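Side-chain contacts in D-mandelate dehydrogenase (Rhodotorula graminis, PDB 2W2K), which probably catalyses the oxidation of D-mandelate with a nicotinamide nucleotide, as a member of the D-isomer specific 2-hydroxyacid dehydrogenases: residues B[13-18]-B[308-313]; B[20-25]-B[323-328]; B[317-322]-B[333-338]. All coordinates share one frame; numbering follows the deposited sequence.

How the contacts relate
Helix 310-330 runs through all three contacts, and each contact uses a different part of its length. Contact 1, at its start, is a surface contact where the loop leading into helix 17-26 lays an imidazole against an isoleucine and a phenylalanine, close to a neighbouring subunit. Contact 2 pairs helix 17-26 with the far part of helix 310-330; it is partly buried, apolar near the sheet, with two aspartates bridged by K26 on its outer side. Contact 3, also partly buried, sets the middle of helix 310-330 against the chain that returns after it, through leucine and threonine methyls. E317 (contact 3) accepts backbone N-H groups from contact 1, and R326 (contact 2) bonds to P333 (contact 3).

Contact 1. Residues B[13-18]-B[308-313]; sequences ARHLDD and VAIETF
H15 lays its imidazole against the base of F313 and the branch methyl of I310, where the first turn of helix 310-330 meets the loop that leads into helix 17-26. In this family the long C-terminal helix returns the chain from the nucleotide-binding domain to the N-terminal flavodoxin-like domain, and this contact lies at the beginning of that return. The closest approach, 3.5 Å, is between H15 CE1 and F313 CB. H15 ND1 follows at 3.7 Å from F313 CB. The imidazole thus rests on the methylene more than on the phenyl group, from which only F313 CD2 comes as near as 4.0 Å to H15 CE1. The two rings meet obliquely, centroids 5.9 Å apart and planes at 33°, so neither a stack nor an edge-to-face pair forms.

On its other flank, H15 CD2 touches I310 CG2 at 4.1 Å, and these two side chains cross at about a right angle. With its ring carbon CG anti to the carbonyl carbon (chi1 -58°), H15 directs the imidazole across to the helix. R14 CB lies 3.8 Å above one face of the H15 ring, offset toward the rim. Histidine suits a half-open place like this: its carbons pack against hydrocarbon while H15 ND1 keeps a hydrogen bond outside the two segments. The loop is held by E317, one turn after F313 on helix 310-330, whose carboxylate accepts from the backbone N of R14, H15 and L16. I310 also packs on a polar side chain of the neighbouring subunit. G307, just before the segment, is a residue seen to bind NAD(+), though this chain holds none. Within the first turn of its own helix, the F313 ring has A309 O 3.6 Å above its centre.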
# COMPACT_ATOMS: atom_id res chain seq x y z
N ALA B 13 -12.31 -11.39 27.69
CA ALA B 13 -12.67 -10.77 26.39
C ALA B 13 -12.51 -9.24 26.39
O ALA B 13 -12.68 -8.59 27.42
CB ALA B 13 -14.12 -11.18 25.96
N ARG B 14 -12.15 -8.66 25.23
CA ARG B 14 -12.00 -7.20 25.08
C ARG B 14 -12.97 -6.55 24.07
O ARG B 14 -13.10 -5.32 24.04
CB ARG B 14 -10.56 -6.84 24.66
CG ARG B 14 -9.48 -7.12 25.69
CD ARG B 14 -8.07 -7.12 25.05
NE ARG B 14 -7.04 -7.62 25.96
CZ ARG B 14 -5.97 -8.33 25.60
NH1 ARG B 14 -5.77 -8.64 24.32
NH2 ARG B 14 -5.11 -8.74 26.51
N HIS B 15 -13.62 -7.35 23.23
CA HIS B 15 -14.37 -6.81 22.08
C HIS B 15 -15.85 -7.17 22.11
O HIS B 15 -16.71 -6.30 21.91
CB HIS B 15 -13.70 -7.22 20.75
CG HIS B 15 -12.27 -6.76 20.64
ND1 HIS B 15 -11.19 -7.59 20.87
CD2 HIS B 15 -11.74 -5.54 20.38
CE1 HIS B 15 -10.07 -6.91 20.75
NE2 HIS B 15 -10.38 -5.66 20.44
N LEU B 16 -16.16 -8.44 22.37
CA LEU B 16 -17.53 -8.96 22.27
C LEU B 16 -18.17 -9.11 23.66
O LEU B 16 -18.33 -10.23 24.16
CB LEU B 16 -17.56 -10.30 21.53
CG LEU B 16 -17.07 -10.28 20.06
CD1 LEU B 16 -17.34 -11.64 19.41
CD2 LEU B 16 -17.72 -9.17 19.25
N ASP B 17 -18.53 -7.99 24.26
CA ASP B 17 -19.00 -7.98 25.67
C ASP B 17 -20.28 -8.82 25.89
O ASP B 17 -20.33 -9.60 26.85
CB ASP B 17 -19.19 -6.54 26.18
CG ASP B 17 -17.89 -5.71 26.15
OD1 ASP B 17 -16.83 -6.19 26.61
OD2 ASP B 17 -17.94 -4.57 25.65
N ASP B 18 -21.29 -8.66 25.02
CA ASP B 18 -22.54 -9.48 25.09
C ASP B 18 -22.33 -11.00 24.95
O ASP B 18 -22.88 -11.80 25.74
CB ASP B 18 -23.57 -9.03 24.03
CG ASP B 18 -24.13 -7.61 24.28
OD1 ASP B 18 -24.09 -7.11 25.42
OD2 ASP B 18 -24.62 -7.00 23.31
N VAL B 308 -2.84 -8.01 12.41
CA VAL B 308 -3.14 -7.07 13.52
C VAL B 308 -4.13 -5.99 13.08
O VAL B 308 -3.74 -4.94 12.51
CB VAL B 308 -1.81 -6.48 14.13
CG1 VAL B 308 -2.08 -5.40 15.22
CG2 VAL B 308 -0.91 -7.59 14.70
N ALA B 309 -5.43 -6.26 13.32
CA ALA B 309 -6.54 -5.34 12.99
C ALA B 309 -7.68 -5.69 13.94
O ALA B 309 -7.88 -6.87 14.24
CB ALA B 309 -6.99 -5.50 11.53
N ILE B 310 -8.39 -4.68 14.43
CA ILE B 310 -9.51 -4.93 15.38
C ILE B 310 -10.59 -5.95 14.88
O ILE B 310 -11.09 -6.75 15.67
CB ILE B 310 -10.10 -3.60 15.93
CG1 ILE B 310 -9.09 -2.94 16.88
CG2 ILE B 310 -11.45 -3.81 16.63
CD1 ILE B 310 -9.36 -1.46 17.10
N GLU B 311 -10.89 -5.94 13.58
CA GLU B 311 -11.82 -6.92 12.96
C GLU B 311 -11.34 -8.38 13.05
O GLU B 311 -12.15 -9.32 13.22
CB GLU B 311 -12.17 -6.56 11.48
CG GLU B 311 -12.99 -5.23 11.32
CD GLU B 311 -12.17 -3.93 11.48
OE1 GLU B 311 -10.91 -3.95 11.47
OE2 GLU B 311 -12.79 -2.86 11.62
N THR B 312 -10.02 -8.58 12.94
CA THR B 312 -9.43 -9.92 13.20
C THR B 312 -9.75 -10.37 14.63
O THR B 312 -10.17 -11.51 14.86
CB THR B 312 -7.89 -9.92 12.98
OG1 THR B 312 -7.58 -9.41 11.66
CG2 THR B 312 -7.34 -11.34 13.12
N PHE B 313 -9.55 -9.47 15.59
CA PHE B 313 -9.70 -9.80 17.02
C PHE B 313 -11.17 -10.10 17.37
O PHE B 313 -11.45 -11.00 18.19
CB PHE B 313 -9.14 -8.67 17.93
CG PHE B 313 -7.70 -8.28 17.65
CD1 PHE B 313 -6.77 -9.19 17.16
CD2 PHE B 313 -7.27 -6.97 17.92
CE1 PHE B 313 -5.43 -8.80 16.92
CE2 PHE B 313 -5.93 -6.57 17.68
CZ PHE B 313 -5.02 -7.50 17.19

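Contact 2. Residues B[20-25]-B[323-328]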
# COMPACT_ATOMS: atom_id res chain seq x y z
N TRP B 20 -19.49 -12.61 25.52
CA TRP B 20 -18.73 -13.02 26.73
C TRP B 20 -19.60 -13.15 28.00
O TRP B 20 -19.36 -14.06 28.82
CB TRP B 20 -17.50 -12.09 26.97
CG TRP B 20 -16.51 -12.45 28.13
CD1 TRP B 20 -16.16 -11.64 29.18
CD2 TRP B 20 -15.73 -13.66 28.29
NE1 TRP B 20 -15.23 -12.28 30.00
CE2 TRP B 20 -14.95 -13.51 29.47
CE3 TRP B 20 -15.61 -14.85 27.55
CZ2 TRP B 20 -14.09 -14.53 29.93
CZ3 TRP B 20 -14.74 -15.86 28.02
CH2 TRP B 20 -13.99 -15.68 29.19
N SER B 21 -20.56 -12.24 28.20
CA SER B 21 -21.51 -12.38 29.33
C SER B 21 -22.35 -13.65 29.21
O SER B 21 -22.55 -14.37 30.20
CB SER B 21 -22.39 -11.12 29.48
OG SER B 21 -21.60 -10.01 29.86
N ASP B 22 -22.84 -13.94 27.99
CA ASP B 22 -23.54 -15.21 27.65
C ASP B 22 -22.69 -16.45 27.99
O ASP B 22 -23.19 -17.44 28.59
CB ASP B 22 -23.97 -15.20 26.16
CG ASP B 22 -24.75 -16.45 25.76
OD1 ASP B 22 -25.90 -16.62 26.22
OD2 ASP B 22 -24.21 -17.25 24.95
N PHE B 23 -21.42 -16.39 27.62
CA PHE B 23 -20.45 -17.50 27.83
C PHE B 23 -20.29 -17.77 29.33
O PHE B 23 -20.31 -18.92 29.75
CB PHE B 23 -19.08 -17.16 27.17
CG PHE B 23 -18.17 -18.38 26.96
CD1 PHE B 23 -18.33 -19.20 25.85
CD2 PHE B 23 -17.14 -18.68 27.88
CE1 PHE B 23 -17.49 -20.30 25.64
CE2 PHE B 23 -16.27 -19.81 27.67
CZ PHE B 23 -16.47 -20.62 26.55
N GLN B 24 -20.18 -16.70 30.12
CA GLN B 24 -19.96 -16.82 31.59
C GLN B 24 -21.23 -17.28 32.33
O GLN B 24 -21.15 -17.74 33.47
CB GLN B 24 -19.47 -15.50 32.19
CG GLN B 24 -18.03 -15.10 31.82
CD GLN B 24 -17.70 -13.69 32.30
OE1 GLN B 24 -17.12 -13.50 33.38
NE2 GLN B 24 -18.07 -12.69 31.50
N GLN B 25 -22.39 -17.18 31.67
CA GLN B 25 -23.65 -17.72 32.24
C GLN B 25 -23.73 -19.24 31.99
O GLN B 25 -24.04 -20.02 32.90
CB GLN B 25 -24.86 -16.97 31.63
CG GLN B 25 -26.25 -17.28 32.30
CD GLN B 25 -26.78 -18.69 32.04
OE1 GLN B 25 -27.17 -19.39 32.98
NE2 GLN B 25 -26.82 -19.11 30.76
N ASN B 323 -17.13 -22.12 19.01
CA ASN B 323 -16.61 -23.49 18.94
C ASN B 323 -16.91 -24.31 20.20
O ASN B 323 -17.44 -25.46 20.13
CB ASN B 323 -15.10 -23.47 18.65
CG ASN B 323 -14.76 -23.43 17.13
OD1 ASN B 323 -13.84 -22.71 16.70
ND2 ASN B 323 -15.48 -24.20 16.35
N ILE B 324 -16.60 -23.75 21.37
CA ILE B 324 -16.80 -24.47 22.65
C ILE B 324 -18.31 -24.68 22.98
O ILE B 324 -18.73 -25.77 23.45
CB ILE B 324 -16.01 -23.77 23.80
CG1 ILE B 324 -14.48 -23.91 23.57
CG2 ILE B 324 -16.38 -24.33 25.18
CD1 ILE B 324 -13.63 -22.97 24.45
N ASP B 325 -19.13 -23.67 22.70
CA ASP B 325 -20.60 -23.75 22.89
C ASP B 325 -21.21 -24.87 22.03
O ASP B 325 -21.92 -25.75 22.55
CB ASP B 325 -21.25 -22.38 22.56
CG ASP B 325 -22.72 -22.27 23.02
OD1 ASP B 325 -23.43 -23.28 23.23
OD2 ASP B 325 -23.17 -21.12 23.18
N ARG B 326 -20.93 -24.82 20.72
CA ARG B 326 -21.33 -25.90 19.78
C ARG B 326 -20.94 -27.31 20.29
O ARG B 326 -21.79 -28.19 20.38
CB ARG B 326 -20.74 -25.69 18.38
CG ARG B 326 -21.38 -24.54 17.61
CD ARG B 326 -20.63 -24.23 16.29
NE ARG B 326 -20.60 -25.36 15.35
CZ ARG B 326 -21.47 -25.58 14.36
NH1 ARG B 326 -22.49 -24.75 14.14
NH2 ARG B 326 -21.32 -26.65 13.58
N PHE B 327 -19.65 -27.49 20.62
CA PHE B 327 -19.07 -28.82 20.92
C PHE B 327 -19.47 -29.40 22.29
O PHE B 327 -19.62 -30.62 22.42
CB PHE B 327 -17.53 -28.74 20.78
CG PHE B 327 -16.86 -30.08 20.60
CD1 PHE B 327 -16.87 -30.73 19.36
CD2 PHE B 327 -16.19 -30.69 21.67
CE1 PHE B 327 -16.23 -31.97 19.18
CE2 PHE B 327 -15.54 -31.94 21.49
CZ PHE B 327 -15.56 -32.57 20.25
N LEU B 328 -19.66 -28.55 23.30
CA LEU B 328 -20.06 -29.03 24.65
C LEU B 328 -21.56 -28.99 24.96
O LEU B 328 -22.04 -29.79 25.80
CB LEU B 328 -19.31 -28.26 25.77
CG LEU B 328 -17.79 -28.45 25.88
CD1 LEU B 328 -17.26 -27.76 27.15
CD2 LEU B 328 -17.40 -29.95 25.87
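I324 is the residue through which helix 310-330 meets F23 of helix 17-26, two helices lying side by side against the parallel sheet of the N-terminal domain. Its CG2 comes to the edge of the F23 ring, near the ring plane, with I324 CG2 4.0 Å from F23 CZ. Behind that methyl, I324 CB stands 4.2 Å from F23 CE1, and the two side chains cross at about a right angle. F23 reaches over because its ring carbon CG is anti to the backbone N (chi1 -163°), and both residues also rest on I56 of strand 54-57. Branched and aromatic hydrocarbon therefore fills the angle between helices and sheet.

D325 comes next, facing the more polar outer side. D325 OD2 lies 4.4 Å from D22 OD2, a pair of like charges that would repel if nothing stood between them. K26, one turn after D22, forms salt bridges to both atoms, and its positive charge probably offsets the repulsion and ties the helices together.

R326 turns to another neighbour, giving its NE to P333 O in the chain that follows the helix. F327 and L328 return to the sheet, both touching V83, where large apolar groups suit a helix packed on a sheet. In the helix backbone, L328 N bonds to I324 O at 2.9 Å.

Contact 3. Residues B[317-322]-B[333-338]; sequences ERLTMT and PLLTPA
R318 O is gripped twice by T322, the same residue whose methyl meets L335 across the contact: T322 OG1 donates to R318 O at 2.8 Å and T322 N donates to it at 3.0 Å. The two donors come from opposite faces of the carbonyl plane, the hydroxyl tilted 30° from it. The torsion chi1 of -57° that turns the hydroxyl back to the helix leaves T322 CG2 anti to the backbone N, where it faces the loop after the helix.

There L335 CD1 sits 3.9 Å from T322 CG2 and 4.1 Å from L319 CD2, so one methyl bridges positions three apart on the helix. L335 also touches N323 and R326, and its branched end suits a place between several helix side chains. Beside it, T336 CG2 lies at a looser 4.5 Å from L319 CD2, while T336 OG1 is bonded to N108 O; threonine serves both needs. Beyond, A338 pairs through its backbone with F106 of strand 105-107, so the chain passes from the helix to the sheet edge of the N-terminal domain.

Exchanging T322 for an alanine removes both branches and would probably open a gap beside L335 CD1 and deprive R318 O of its second donor. Across the contact only hydrocarbon meets, implying that shape rather than polarity sets the fit, with the hydroxyls satisfied by backbone carbonyls.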
# COMPACT_ATOMS: atom_id res chain seq x y z
N GLU B 317 -12.41 -13.81 19.01
CA GLU B 317 -13.35 -13.95 20.14
C GLU B 317 -14.63 -14.71 19.75
O GLU B 317 -15.06 -15.61 20.49
CB GLU B 317 -13.68 -12.57 20.76
CG GLU B 317 -12.43 -11.95 21.45
CD GLU B 317 -12.71 -10.73 22.34
OE1 GLU B 317 -13.88 -10.27 22.44
OE2 GLU B 317 -11.72 -10.23 22.95
N ARG B 318 -15.23 -14.38 18.59
CA ARG B 318 -16.45 -15.10 18.13
C ARG B 318 -16.19 -16.60 17.87
O ARG B 318 -16.97 -17.45 18.31
CB ARG B 318 -17.07 -14.46 16.86
CG ARG B 318 -18.47 -15.08 16.46
CD ARG B 318 -18.95 -14.57 15.08
NE ARG B 318 -18.23 -15.21 13.97
CZ ARG B 318 -18.53 -16.40 13.44
NH1 ARG B 318 -19.54 -17.13 13.91
NH2 ARG B 318 -17.81 -16.87 12.43
N LEU B 319 -15.10 -16.94 17.16
CA LEU B 319 -14.80 -18.35 16.83
C LEU B 319 -14.49 -19.20 18.08
O LEU B 319 -15.03 -20.31 18.24
CB LEU B 319 -13.67 -18.45 15.78
CG LEU B 319 -14.05 -18.11 14.32
CD1 LEU B 319 -12.77 -18.05 13.46
CD2 LEU B 319 -15.05 -19.13 13.75
N THR B 320 -13.63 -18.69 18.96
CA THR B 320 -13.27 -19.46 20.19
C THR B 320 -14.50 -19.77 21.06
O THR B 320 -14.70 -20.93 21.47
CB THR B 320 -12.15 -18.78 21.04
OG1 THR B 320 -12.52 -17.42 21.36
CG2 THR B 320 -10.78 -18.81 20.28
N MET B 321 -15.33 -18.75 21.34
CA MET B 321 -16.53 -18.93 22.18
C MET B 321 -17.57 -19.85 21.52
O MET B 321 -18.09 -20.77 22.17
CB MET B 321 -17.17 -17.57 22.54
CG MET B 321 -16.33 -16.69 23.49
SD MET B 321 -17.24 -15.21 24.07
CE MET B 321 -16.33 -13.87 23.30
N THR B 322 -17.86 -19.61 20.23
CA THR B 322 -18.83 -20.40 19.46
C THR B 322 -18.42 -21.87 19.29
O THR B 322 -19.26 -22.77 19.41
CB THR B 322 -19.15 -19.73 18.05
OG1 THR B 322 -19.64 -18.39 18.26
CG2 THR B 322 -20.18 -20.54 17.27
N PRO B 333 -20.53 -30.21 15.52
CA PRO B 333 -19.09 -30.20 15.23
C PRO B 333 -18.44 -28.80 15.27
O PRO B 333 -19.13 -27.79 15.08
CB PRO B 333 -19.01 -30.77 13.80
CG PRO B 333 -20.36 -30.53 13.22
CD PRO B 333 -21.32 -30.65 14.35
N LEU B 334 -17.13 -28.78 15.53
CA LEU B 334 -16.31 -27.55 15.49
C LEU B 334 -16.34 -26.91 14.08
O LEU B 334 -16.42 -27.62 13.07
CB LEU B 334 -14.85 -27.86 15.89
CG LEU B 334 -14.51 -28.39 17.31
CD1 LEU B 334 -13.04 -28.90 17.42
CD2 LEU B 334 -14.82 -27.34 18.38
N LEU B 335 -16.29 -25.59 14.04
CA LEU B 335 -16.26 -24.82 12.78
C LEU B 335 -14.86 -24.84 12.14
O LEU B 335 -14.73 -24.87 10.91
CB LEU B 335 -16.70 -23.37 13.04
CG LEU B 335 -18.12 -23.07 13.54
CD1 LEU B 335 -18.25 -21.61 14.02
CD2 LEU B 335 -19.19 -23.40 12.48
N THR B 336 -13.83 -24.83 12.99
CA THR B 336 -12.42 -24.72 12.56
C THR B 336 -11.48 -25.74 13.23
O THR B 336 -10.51 -25.36 13.89
CB THR B 336 -11.85 -23.27 12.77
OG1 THR B 336 -12.07 -22.83 14.13
CG2 THR B 336 -12.50 -22.27 11.79
N PRO B 337 -11.74 -27.05 13.04
CA PRO B 337 -10.87 -28.04 13.66
C PRO B 337 -9.47 -28.01 13.05
O PRO B 337 -9.31 -27.63 11.87
CB PRO B 337 -11.54 -29.36 13.30
CG PRO B 337 -12.30 -29.07 12.03
CD PRO B 337 -12.82 -27.68 12.25
N ALA B 338 -8.48 -28.37 13.86
CA ALA B 338 -7.13 -28.67 13.39
C ALA B 338 -6.64 -29.94 14.07
O ALA B 338 -6.75 -30.08 15.31
CB ALA B 338 -6.17 -27.49 13.67